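Local coordinates for hypothetical protein TM1010 (Thermotoga maritima, PDB 2F4P) that is of unknown function but belongs to the cupin superfamily, whose members fold into a small antiparallel beta-barrel, at residues Phe80-Arg84 with Val97-Val103; Arg76-Phe80 with Pro111-Leu115. All coordinates share one frame. Residue numbers count along the deposited sequence, not the author numbering.

Interaction 1 of 2, residues Phe80-Arg84 with Val97-Val103; sequences FYQER and VEIPPNV. With EDO (1,2-ethanediol), chain F; EDO (1,2-ethanediol), chain G.
Two strand ends of the cupin barrel meet here through side chains, their backbones too far apart to pair: Tyr81 CA lies 8.2 Å from Val97 CA, Glu83 CA 7.0 Å from Val103 CA. Phe80-Glu83 is extended, so side chains alternate; Tyr81 and Glu83 point toward Val97-Val103, while Phe80 and Gln82 do not reach it. Tyr81 (chi1 t) turns one ring face to Val97, whose CG1 sits 3.6 Å from the ring centroid and 7° off the normal, a CH-pi contact. Ile99 CD1 meets Tyr81 CE1 at 3.6 Å. Gln82 NE2 donates a hydrogen bond to O2 of the chain G 1,2-ethanediol (3.1 Å), and Glu83 N to O2 of the chain F one (2.9 Å). Glu83 (chi1 m, chi2 t) turns its carboxylate back so that Tyr81 OH donates to Glu83 OE2 at 2.6 Å; a water bridges Glu83 OE2 (3.3 Å) to Glu98 O (2.7 Å). Glu83 CG packs on Val103 CG1 at 3.6 Å. Val103 is brought there by the type II turn Pro100-Val103, closed by Val103 N to Pro100 O at 3.2 Å, with Asn102 at positive phi. Strand 89-92 lies against both Tyr81 and Val97 through Leu91; strand 78-83 pairs with 105-109, strand 96-99 with 70-75, so the contact joins the two sheets of the barrel.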
loop_
_atom_site.group_PDB
_atom_site.type_symbol
_atom_site.label_atom_id
_atom_site.label_comp_id
_atom_site.label_asym_id
_atom_site.label_seq_id
_atom_site.Cartn_x
_atom_site.Cartn_y
_atom_site.Cartn_z
ATOM N N PHE A 80 -16.158 7.704 -1.688
ATOM C CA PHE A 80 -16.008 9.140 -1.812
ATOM C C PHE A 80 -14.873 9.627 -0.947
ATOM O O PHE A 80 -14.634 9.090 0.143
ATOM C CB PHE A 80 -17.288 9.856 -1.379
ATOM C CG PHE A 80 -18.397 9.656 -2.318
ATOM C CD1 PHE A 80 -19.173 8.500 -2.250
ATOM C CD2 PHE A 80 -18.666 10.578 -3.302
ATOM C CE1 PHE A 80 -20.221 8.301 -3.154
ATOM C CE2 PHE A 80 -19.695 10.383 -4.193
ATOM C CZ PHE A 80 -20.479 9.237 -4.117
ATOM N N TYR A 81 -14.185 10.643 -1.473
ATOM C CA TYR A 81 -13.175 11.406 -0.772
ATOM C C TYR A 81 -13.540 12.892 -0.884
ATOM O O TYR A 81 -13.872 13.365 -1.947
ATOM C CB TYR A 81 -11.797 11.158 -1.384
ATOM C CG TYR A 81 -10.700 12.107 -0.941
ATOM C CD1 TYR A 81 -10.156 12.043 0.338
ATOM C CD2 TYR A 81 -10.222 13.100 -1.801
ATOM C CE1 TYR A 81 -9.153 12.892 0.736
ATOM C CE2 TYR A 81 -9.212 13.970 -1.395
ATOM C CZ TYR A 81 -8.679 13.862 -0.126
ATOM O OH TYR A 81 -7.673 14.714 0.292
ATOM N N GLN A 82 -13.485 13.612 0.226
ATOM C CA GLN A 82 -13.789 15.027 0.214
ATOM C C GLN A 82 -12.895 15.806 1.148
ATOM O O GLN A 82 -12.779 15.468 2.325
ATOM C CB GLN A 82 -15.229 15.266 0.608
ATOM C CG GLN A 82 -15.618 16.772 0.587
ATOM C CD GLN A 82 -17.119 16.985 0.681
ATOM O OE1 GLN A 82 -17.777 16.499 1.613
ATOM N NE2 GLN A 82 -17.675 17.735 -0.274
ATOM N N GLU A 83 -12.306 16.874 0.610
ATOM C CA GLU A 83 -11.596 17.880 1.389
ATOM C C GLU A 83 -12.541 18.984 1.854
ATOM O O GLU A 83 -13.500 19.334 1.175
ATOM C CB GLU A 83 -10.441 18.460 0.554
ATOM C CG GLU A 83 -9.405 17.395 0.231
ATOM C CD GLU A 83 -8.325 17.825 -0.707
ATOM O OE1 GLU A 83 -8.302 19.019 -1.056
ATOM O OE2 GLU A 83 -7.463 16.968 -1.040
ATOM N N ARG A 84 -12.271 19.518 3.038
ATOM C CA ARG A 84 -13.084 20.600 3.592
ATOM C C ARG A 84 -13.279 21.708 2.556
ATOM O O ARG A 84 -12.313 22.228 2.011
ATOM C CB ARG A 84 -12.384 21.137 4.844
ATOM C CG ARG A 84 -13.162 22.090 5.658
ATOM C CD ARG A 84 -13.113 21.666 7.142
ATOM N NE ARG A 84 -14.336 20.979 7.453
ATOM C CZ ARG A 84 -14.664 20.385 8.600
ATOM N NH1 ARG A 84 -13.851 20.285 9.645
ATOM N NH2 ARG A 84 -15.850 19.834 8.653
ATOM N N VAL A 97 -5.419 8.127 -4.059
ATOM C CA VAL A 97 -5.651 9.443 -3.493
ATOM C C VAL A 97 -4.450 9.905 -2.675
ATOM O O VAL A 97 -4.070 9.247 -1.701
ATOM C CB VAL A 97 -6.893 9.448 -2.574
ATOM C CG1 VAL A 97 -7.207 10.867 -2.149
ATOM C CG2 VAL A 97 -8.059 8.787 -3.267
ATOM N N GLU A 98 -3.850 11.012 -3.095
ATOM C CA GLU A 98 -2.772 11.652 -2.340
ATOM C C GLU A 98 -3.367 12.737 -1.448
ATOM O O GLU A 98 -3.889 13.745 -1.948
ATOM C CB GLU A 98 -1.772 12.264 -3.292
ATOM C CG GLU A 98 -1.000 11.241 -4.080
ATOM C CD GLU A 98 0.059 11.881 -4.973
ATOM O OE1 GLU A 98 0.311 13.113 -4.878
ATOM O OE2 GLU A 98 0.613 11.131 -5.778
ATOM N N ILE A 99 -3.306 12.526 -0.146
ATOM C CA ILE A 99 -3.893 13.457 0.823
ATOM C C ILE A 99 -2.765 14.232 1.496
ATOM O O ILE A 99 -2.031 13.671 2.331
ATOM C CB ILE A 99 -4.744 12.724 1.873
ATOM C CG1 ILE A 99 -5.747 11.784 1.185
ATOM C CG2 ILE A 99 -5.446 13.735 2.822
ATOM C CD1 ILE A 99 -6.503 10.894 2.118
ATOM N N PRO A 100 -2.602 15.511 1.136
ATOM C CA PRO A 100 -1.445 16.194 1.667
ATOM C C PRO A 100 -1.468 16.437 3.173
ATOM O O PRO A 100 -2.535 16.411 3.804
ATOM C CB PRO A 100 -1.403 17.520 0.880
ATOM C CG PRO A 100 -2.348 17.342 -0.235
ATOM C CD PRO A 100 -3.389 16.405 0.261
ATOM N N PRO A 101 -0.283 16.665 3.742
ATOM C CA PRO A 101 -0.161 16.985 5.161
ATOM C C PRO A 101 -1.163 18.053 5.611
ATOM O O PRO A 101 -1.300 19.071 4.940
ATOM C CB PRO A 101 1.271 17.483 5.269
ATOM C CG PRO A 101 1.986 16.719 4.192
ATOM C CD PRO A 101 1.017 16.712 3.063
ATOM N N ASN A 102 -1.883 17.756 6.699
ATOM C CA ASN A 102 -2.790 18.661 7.396
ATOM C C ASN A 102 -4.066 19.015 6.673
ATOM O O ASN A 102 -4.890 19.762 7.223
ATOM C CB ASN A 102 -2.069 19.947 7.809
ATOM C CG ASN A 102 -0.815 19.669 8.559
ATOM O OD1 ASN A 102 -0.840 19.007 9.611
ATOM N ND2 ASN A 102 0.301 20.112 8.012
ATOM N N VAL A 103 -4.291 18.438 5.488
ATOM C CA VAL A 103 -5.533 18.704 4.760
ATOM C C VAL A 103 -6.694 17.988 5.485
ATOM O O VAL A 103 -6.626 16.783 5.754
ATOM C CB VAL A 103 -5.421 18.330 3.272
ATOM C CG1 VAL A 103 -6.794 18.390 2.552
ATOM C CG2 VAL A 103 -4.450 19.266 2.572
HETATM C C1 EDO F . -10.711 16.879 -3.812
HETATM O O1 EDO F . -10.192 15.797 -4.594
HETATM C C2 EDO F . -11.853 16.262 -3.022
HETATM O O2 EDO F . -12.517 17.224 -2.214
HETATM C C1 EDO G . -20.142 17.404 -2.499
HETATM O O1 EDO G . -19.352 17.408 -3.669
HETATM C C2 EDO G . -20.293 18.770 -1.867
HETATM O O2 EDO G . -20.644 18.537 -0.507
HETATM O O HOH W 1 -6.225 14.677 -3.044
#

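Interaction 2 of 2, residues Arg76-Phe80 with Pro111-Leu115; sequences RGKGF and PDEEL
Glu114 and Lys78 bury the most surface where the chain corner at Arg76-Gly77 runs beside the end of the loop Pro111-Glu114, with Arg76 and Leu115 as their partners. A single antiparallel bridge joins the backbones, Gly77 and Leu115 forming a non-hydrogen-bonded pair (CA-CA 4.7 Å). Glu114 supplies the main link: Lys78 N donates to Glu114 O at 2.9 Å and 161°, and Gly77 CA makes a CA-H...O contact with Glu114 O at 3.3 Å. Its side chain (chi1 p, chi2 t) leaves the backbone pointing away yet ends by the extended Arg76, forming a salt bridge modelled at 2.4 Å from Arg76 NH2 to Glu114 OE2, a distance too short for either atom's place to be sure. A water accepts from Arg76 NH1 (3.0 Å) and donates to Glu114 OE1 (3.2 Å). In the cupin barrel this corner separates strand 70-75 from 78-83, in different sheets, and the loop likewise carries the chain from strand 105-109 to 115-121. Gly77, at phi 89° and psi -151°, has no room for a CB, which would strike Glu114 O; at Gly79 one would strike Leu115 CD2. Lys78 is fully extended (all chi t). Its CB lies 3.6 Å from Glu113 OE1, while Lys78 NZ forms a salt bridge with the C-terminal carboxylate of Lys147 and also donates to a water at 2.6 Å, which in turn donates to Asp112 OD1 (2.8 Å). Leu115 (chi1 t, chi2 p) puts CB 3.6 Å from Lys78 O and CD1 3.7 Å from Gly79 N. At the far end, Phe80 CE1 touches Pro111 CD at 4.1 Å, beside Thr144 of helix 137-144.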
loop_
_atom_site.group_PDB
_atom_site.type_symbol
_atom_site.label_atom_id
_atom_site.label_comp_id
_atom_site.label_asym_id
_atom_site.label_seq_id
_atom_site.Cartn_x
_atom_site.Cartn_y
_atom_site.Cartn_z
ATOM N N ARG A 76 -11.471 -2.149 -4.071
ATOM C CA ARG A 76 -12.771 -2.693 -4.390
ATOM C C ARG A 76 -13.886 -1.713 -4.095
ATOM O O ARG A 76 -13.827 -0.958 -3.123
ATOM C CB ARG A 76 -12.972 -3.979 -3.590
ATOM C CG ARG A 76 -14.363 -4.563 -3.604
ATOM C CD ARG A 76 -14.264 -6.050 -3.413
ATOM N NE ARG A 76 -15.403 -6.659 -2.748
ATOM C CZ ARG A 76 -15.548 -6.768 -1.426
ATOM N NH1 ARG A 76 -14.651 -6.249 -0.601
ATOM N NH2 ARG A 76 -16.618 -7.386 -0.921
ATOM N N GLY A 77 -14.927 -1.744 -4.921
ATOM C CA GLY A 77 -16.170 -1.044 -4.585
ATOM C C GLY A 77 -16.225 0.394 -5.054
ATOM O O GLY A 77 -15.612 0.743 -6.055
ATOM N N LYS A 78 -16.973 1.223 -4.322
ATOM C CA LYS A 78 -17.219 2.603 -4.674
ATOM C C LYS A 78 -17.259 3.435 -3.405
ATOM O O LYS A 78 -17.896 3.060 -2.412
ATOM C CB LYS A 78 -18.553 2.748 -5.424
ATOM C CG LYS A 78 -18.862 4.179 -5.879
ATOM C CD LYS A 78 -20.173 4.248 -6.678
ATOM C CE LYS A 78 -20.576 5.678 -7.008
ATOM N NZ LYS A 78 -21.996 5.739 -7.482
ATOM N N GLY A 79 -16.552 4.549 -3.428
ATOM C CA GLY A 79 -16.585 5.468 -2.321
ATOM C C GLY A 79 -16.411 6.902 -2.707
ATOM O O GLY A 79 -16.480 7.265 -3.869
ATOM N N PHE A 80 -16.158 7.704 -1.688
ATOM C CA PHE A 80 -16.008 9.140 -1.812
ATOM C C PHE A 80 -14.873 9.627 -0.947
ATOM O O PHE A 80 -14.634 9.090 0.143
ATOM C CB PHE A 80 -17.288 9.856 -1.379
ATOM C CG PHE A 80 -18.397 9.656 -2.318
ATOM C CD1 PHE A 80 -19.173 8.500 -2.250
ATOM C CD2 PHE A 80 -18.666 10.578 -3.302
ATOM C CE1 PHE A 80 -20.221 8.301 -3.154
ATOM C CE2 PHE A 80 -19.695 10.383 -4.193
ATOM C CZ PHE A 80 -20.479 9.237 -4.117
ATOM N N PRO A 111 -23.391 5.366 -0.645
ATOM C CA PRO A 111 -24.596 4.986 0.093
ATOM C C PRO A 111 -25.057 3.541 -0.165
ATOM O O PRO A 111 -25.758 2.952 0.673
ATOM C CB PRO A 111 -25.662 5.971 -0.411
ATOM C CG PRO A 111 -24.956 7.035 -1.131
ATOM C CD PRO A 111 -23.593 6.553 -1.496
ATOM N N ASP A 112 -24.687 2.981 -1.315
ATOM C CA ASP A 112 -25.258 1.695 -1.754
ATOM C C ASP A 112 -24.228 0.698 -2.242
ATOM O O ASP A 112 -24.568 -0.245 -2.964
ATOM C CB ASP A 112 -26.291 1.948 -2.845
ATOM C CG ASP A 112 -25.715 2.672 -4.050
ATOM O OD1 ASP A 112 -24.488 2.913 -4.109
ATOM O OD2 ASP A 112 -26.520 3.028 -4.934
ATOM N N GLU A 113 -22.979 0.908 -1.823
ATOM C CA GLU A 113 -21.887 0.019 -2.148
ATOM C C GLU A 113 -20.753 0.190 -1.142
ATOM O O GLU A 113 -20.468 1.294 -0.695
ATOM C CB GLU A 113 -21.391 0.289 -3.581
ATOM C CG GLU A 113 -20.442 -0.732 -4.113
ATOM C CD GLU A 113 -20.192 -0.619 -5.627
ATOM O OE1 GLU A 113 -20.864 0.187 -6.314
ATOM O OE2 GLU A 113 -19.298 -1.342 -6.123
ATOM N N GLU A 114 -20.080 -0.912 -0.823
ATOM C CA GLU A 114 -18.958 -0.875 0.095
ATOM C C GLU A 114 -17.731 -0.238 -0.580
ATOM O O GLU A 114 -17.640 -0.169 -1.820
ATOM C CB GLU A 114 -18.641 -2.292 0.574
ATOM C CG GLU A 114 -17.798 -3.055 -0.408
ATOM C CD GLU A 114 -17.777 -4.528 -0.147
ATOM O OE1 GLU A 114 -17.929 -4.947 1.030
ATOM O OE2 GLU A 114 -17.630 -5.261 -1.152
ATOM N N LEU A 115 -16.799 0.229 0.234
ATOM C CA LEU A 115 -15.477 0.676 -0.233
ATOM C C LEU A 115 -14.418 -0.083 0.550
ATOM O O LEU A 115 -14.518 -0.219 1.767
ATOM C CB LEU A 115 -15.279 2.175 -0.038
ATOM C CG LEU A 115 -13.876 2.726 -0.346
ATOM C CD1 LEU A 115 -13.638 2.813 -1.836
ATOM C CD2 LEU A 115 -13.686 4.071 0.326
HETATM O O HOH W 2 -15.695 -6.862 2.186
HETATM O O HOH W 3 -23.426 5.115 -5.416
#

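How the interactions relate
Both interactions use strand 78-83 and share Phe80, but they sit at its two ends, their centres about 17 Å apart. Each spans the two sheets of the barrel and mixes buried with accessible residues. Interaction 1 reaches across to strand 96-99 and the turn after it through side chains and one water: its buried part is aromatic and aliphatic, and a carboxylate and the water lie toward the edge. Interaction 2 brings backbones together at a corner, buries nearly twice the area (446 against 235 Å²), and depends on glycines, a main-chain hydrogen bond and charged side chains from both the corner and the loop, at the surface. The second subunit packs on Glu98 and Pro101 of interaction 1 but does not touch interaction 2.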